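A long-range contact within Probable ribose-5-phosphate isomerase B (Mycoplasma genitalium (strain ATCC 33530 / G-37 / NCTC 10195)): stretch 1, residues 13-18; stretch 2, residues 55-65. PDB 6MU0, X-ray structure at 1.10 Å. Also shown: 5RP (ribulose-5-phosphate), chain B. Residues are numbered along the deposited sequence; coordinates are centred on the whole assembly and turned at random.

Stretch 1 13-18: IFIASD
Stretch 2 (55-65) DFAFLVADKVK

At the apolar centre, Val60, with chi1 t (165°), reaches the strand with both methyls. Its CG2 rests 3.6 Å from Ala16 CB and 3.9 Å from Ile15 C, while its CG1 lies 3.7 Å from Phe14 O and 4.2 Å from Phe14 CB. A branched side chain suits this place because it is short and can span successive strand residues at once. Ala16 points toward the helix, and its single methyl fits between the two helix residues Phe56 and Val60: Ala16 CB is 3.9 Å from Phe56 CB and also 3.9 Å from Phe56 O.

Phe14 gives up the largest area, 103 Å² of the 373 Å² buried in all. With chi1 m (-60°) and chi2 -86°, it lays its ring beneath Lys63, whose CB sits 3.6 Å from the centroid of the Phe14 ring and only 3° off its normal, a CH-pi contact over the face. Val64, chi1 t, adds its CG2 at 4.4 Å from Phe14 CD2. Lys63 serves as a boundary residue: its CA-to-CB bond points toward the strand, but chi1 and chi2 both m, followed by t and t, lead the amine away.

A strand thus packs against a helix mainly through apolar side chains, some of them resting on backbone atoms of the other stretch; no hydrogen bond crosses between them. Strand 13-16 and helix 55-65 run almost exactly antiparallel, their N-to-C directions 172° apart and their axes 7.8 Å apart at closest approach. The register is set by two pairs: Phe14 CA lies 5.7 Å from Val60 CA, and Ala16 CA lies 5.8 Å from Phe56 CA. Two residues along the strand thus match one helical turn, taken in reverse.

Strand alternation sorts the rest. Phi/psi values of -102/131 at Phe14, -129/139 at Ile15 and -154/170 at Ala16 keep the chain extended, so Phe14 and Ala16 face the helix while Ile13 and Ile15 point away. The helix repeats through Phe56, Val60 and Val64, with Val60 N to Phe56 O at 3.2 Å and Val64 N to Val60 O at 3.0 Å as backbone hydrogen bonds.

At the polar edge the strand gives way to loop. Phe56, chi1 m and chi2 -77°, brings its CG to 3.1 Å from Ser17 O, a buried carbonyl left without a polar partner. Ser17, chi1 p, turns from the helix and its OG donates to Asp18 O at 2.8 Å. Asp18, chi1 p, leads its carboxylate away, where OD2 accepts a 2.6 Å hydrogen bond from O13 of ribulose-5-phosphate.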

# COMPACT_ATOMS: atom_id res chain seq x y z
N ILE A 13 1.03 5.35 8.35
CA ILE A 13 0.78 5.02 6.95
C ILE A 13 1.80 5.78 6.12
O ILE A 13 1.83 7.02 6.15
CB ILE A 13 -0.64 5.39 6.52
CG1 ILE A 13 -1.68 4.68 7.40
CG2 ILE A 13 -0.86 5.04 5.03
CD1 ILE A 13 -3.11 5.10 7.10
N PHE A 14 2.62 5.06 5.37
CA PHE A 14 3.63 5.65 4.50
C PHE A 14 3.11 5.61 3.07
O PHE A 14 2.65 4.56 2.60
CB PHE A 14 4.94 4.86 4.60
CG PHE A 14 5.51 4.84 5.99
CD1 PHE A 14 6.33 5.87 6.43
CD2 PHE A 14 5.19 3.81 6.88
CE1 PHE A 14 6.85 5.86 7.72
CE2 PHE A 14 5.71 3.81 8.16
CZ PHE A 14 6.54 4.84 8.58
N ILE A 15 3.17 6.74 2.37
CA ILE A 15 2.63 6.84 1.02
C ILE A 15 3.68 7.41 0.08
O ILE A 15 4.42 8.34 0.43
CB ILE A 15 1.32 7.66 0.98
CG1 ILE A 15 0.68 7.62 -0.41
CG2 ILE A 15 1.52 9.09 1.46
CD1 ILE A 15 -0.77 8.08 -0.43
N ALA A 16 3.75 6.85 -1.13
CA ALA A 16 4.63 7.36 -2.16
C ALA A 16 4.06 6.99 -3.53
O ALA A 16 3.13 6.19 -3.64
CB ALA A 16 6.06 6.85 -2.01
N SER A 17 4.65 7.56 -4.57
CA SER A 17 4.23 7.27 -5.93
C SER A 17 5.44 7.42 -6.84
O SER A 17 6.54 7.73 -6.39
CB SER A 17 3.12 8.23 -6.38
OG SER A 17 3.61 9.56 -6.54
N ASP A 18 5.24 7.20 -8.14
CA ASP A 18 6.15 7.79 -9.11
C ASP A 18 5.51 9.05 -9.68
O ASP A 18 4.49 9.54 -9.19
CB ASP A 18 6.59 6.78 -10.18
CG ASP A 18 5.50 6.42 -11.17
OD1 ASP A 18 4.34 6.87 -11.00
OD2 ASP A 18 5.81 5.66 -12.13
N ASP A 55 12.30 3.19 -6.71
CA ASP A 55 12.92 3.98 -5.66
C ASP A 55 11.91 4.32 -4.58
O ASP A 55 12.19 4.21 -3.38
CB ASP A 55 13.52 5.25 -6.26
CG ASP A 55 14.69 4.96 -7.20
OD1 ASP A 55 15.48 4.03 -6.89
OD2 ASP A 55 14.84 5.66 -8.21
N PHE A 56 10.71 4.70 -4.99
CA PHE A 56 9.67 5.10 -4.05
C PHE A 56 8.99 3.90 -3.41
O PHE A 56 8.63 3.95 -2.22
CB PHE A 56 8.72 6.05 -4.76
CG PHE A 56 9.40 7.31 -5.19
CD1 PHE A 56 9.67 8.29 -4.25
CD2 PHE A 56 9.88 7.47 -6.49
CE1 PHE A 56 10.36 9.44 -4.60
CE2 PHE A 56 10.57 8.63 -6.84
CZ PHE A 56 10.80 9.61 -5.90
N ALA A 57 8.84 2.80 -4.15
CA ALA A 57 8.31 1.58 -3.57
C ALA A 57 9.18 1.10 -2.42
O ALA A 57 8.68 0.72 -1.37
CB ALA A 57 8.19 0.49 -4.63
N PHE A 58 10.50 1.14 -2.61
CA PHE A 58 11.38 0.67 -1.53
C PHE A 58 11.39 1.63 -0.34
O PHE A 58 11.53 1.17 0.80
CB PHE A 58 12.78 0.38 -2.06
CG PHE A 58 12.83 -0.80 -3.01
CD1 PHE A 58 12.25 -2.01 -2.66
CD2 PHE A 58 13.44 -0.69 -4.25
CE1 PHE A 58 12.28 -3.10 -3.52
CE2 PHE A 58 13.46 -1.78 -5.12
CZ PHE A 58 12.87 -2.98 -4.75
N LEU A 59 11.23 2.93 -0.57
CA LEU A 59 11.12 3.85 0.56
C LEU A 59 9.96 3.46 1.47
O LEU A 59 10.10 3.37 2.69
CB LEU A 59 10.93 5.29 0.07
CG LEU A 59 12.15 5.98 -0.52
CD1 LEU A 59 11.75 7.38 -0.97
CD2 LEU A 59 13.31 6.04 0.47
N VAL A 60 8.79 3.21 0.88
CA VAL A 60 7.62 2.83 1.66
C VAL A 60 7.80 1.45 2.26
O VAL A 60 7.56 1.23 3.45
CB VAL A 60 6.35 2.90 0.78
CG1 VAL A 60 5.20 2.16 1.44
CG2 VAL A 60 5.97 4.33 0.50
N ALA A 61 8.18 0.48 1.43
CA ALA A 61 8.22 -0.90 1.88
C ALA A 61 9.27 -1.11 2.96
O ALA A 61 9.05 -1.88 3.91
CB ALA A 61 8.45 -1.83 0.70
N ASP A 62 10.42 -0.44 2.85
CA ASP A 62 11.43 -0.56 3.89
C ASP A 62 10.94 -0.00 5.22
O ASP A 62 11.33 -0.51 6.28
CB ASP A 62 12.74 0.10 3.46
CG ASP A 62 13.56 -0.76 2.52
OD1 ASP A 62 13.41 -2.00 2.52
OD2 ASP A 62 14.38 -0.19 1.77
N LYS A 63 10.08 1.02 5.20
CA LYS A 63 9.48 1.50 6.45
C LYS A 63 8.50 0.48 7.01
O LYS A 63 8.53 0.17 8.21
CB LYS A 63 8.78 2.85 6.24
CG LYS A 63 9.72 4.02 6.05
CD LYS A 63 10.44 4.36 7.34
CE LYS A 63 11.24 5.64 7.19
NZ LYS A 63 11.95 5.99 8.45
N VAL A 64 7.61 -0.05 6.16
CA VAL A 64 6.64 -1.04 6.63
C VAL A 64 7.35 -2.25 7.22
O VAL A 64 6.93 -2.79 8.25
CB VAL A 64 5.66 -1.40 5.50
CG1 VAL A 64 4.76 -2.55 5.91
CG2 VAL A 64 4.84 -0.18 5.13
N LYS A 65 8.47 -2.66 6.60
CA LYS A 65 9.26 -3.80 7.08
C LYS A 65 9.65 -3.66 8.55
O LYS A 65 9.76 -4.67 9.26
CB LYS A 65 10.51 -3.94 6.21
CG LYS A 65 11.60 -4.87 6.73
CD LYS A 65 12.75 -4.92 5.73
CE LYS A 65 13.90 -5.79 6.21
NZ LYS A 65 14.99 -5.83 5.19
C2 5RP B . 4.75 0.67 -13.56
C3 5RP B . 4.00 1.88 -14.07
C5 5RP B . 4.79 3.19 -14.20
O13 5RP B . 4.10 4.26 -13.58
C6 5RP B . 4.90 3.41 -15.71
O14 5RP B . 5.60 2.31 -16.28
C7 5RP B . 5.61 4.71 -16.06
O8 5RP B . 5.44 4.93 -17.47
P9 5RP B . 6.13 6.21 -18.15
O12 5RP B . 5.75 6.13 -19.60
O11 5RP B . 5.57 7.45 -17.45
O10 5RP B . 7.63 6.11 -17.91
O4 5RP B . 2.84 1.84 -14.41
O1 5RP B . 3.90 -0.46 -13.50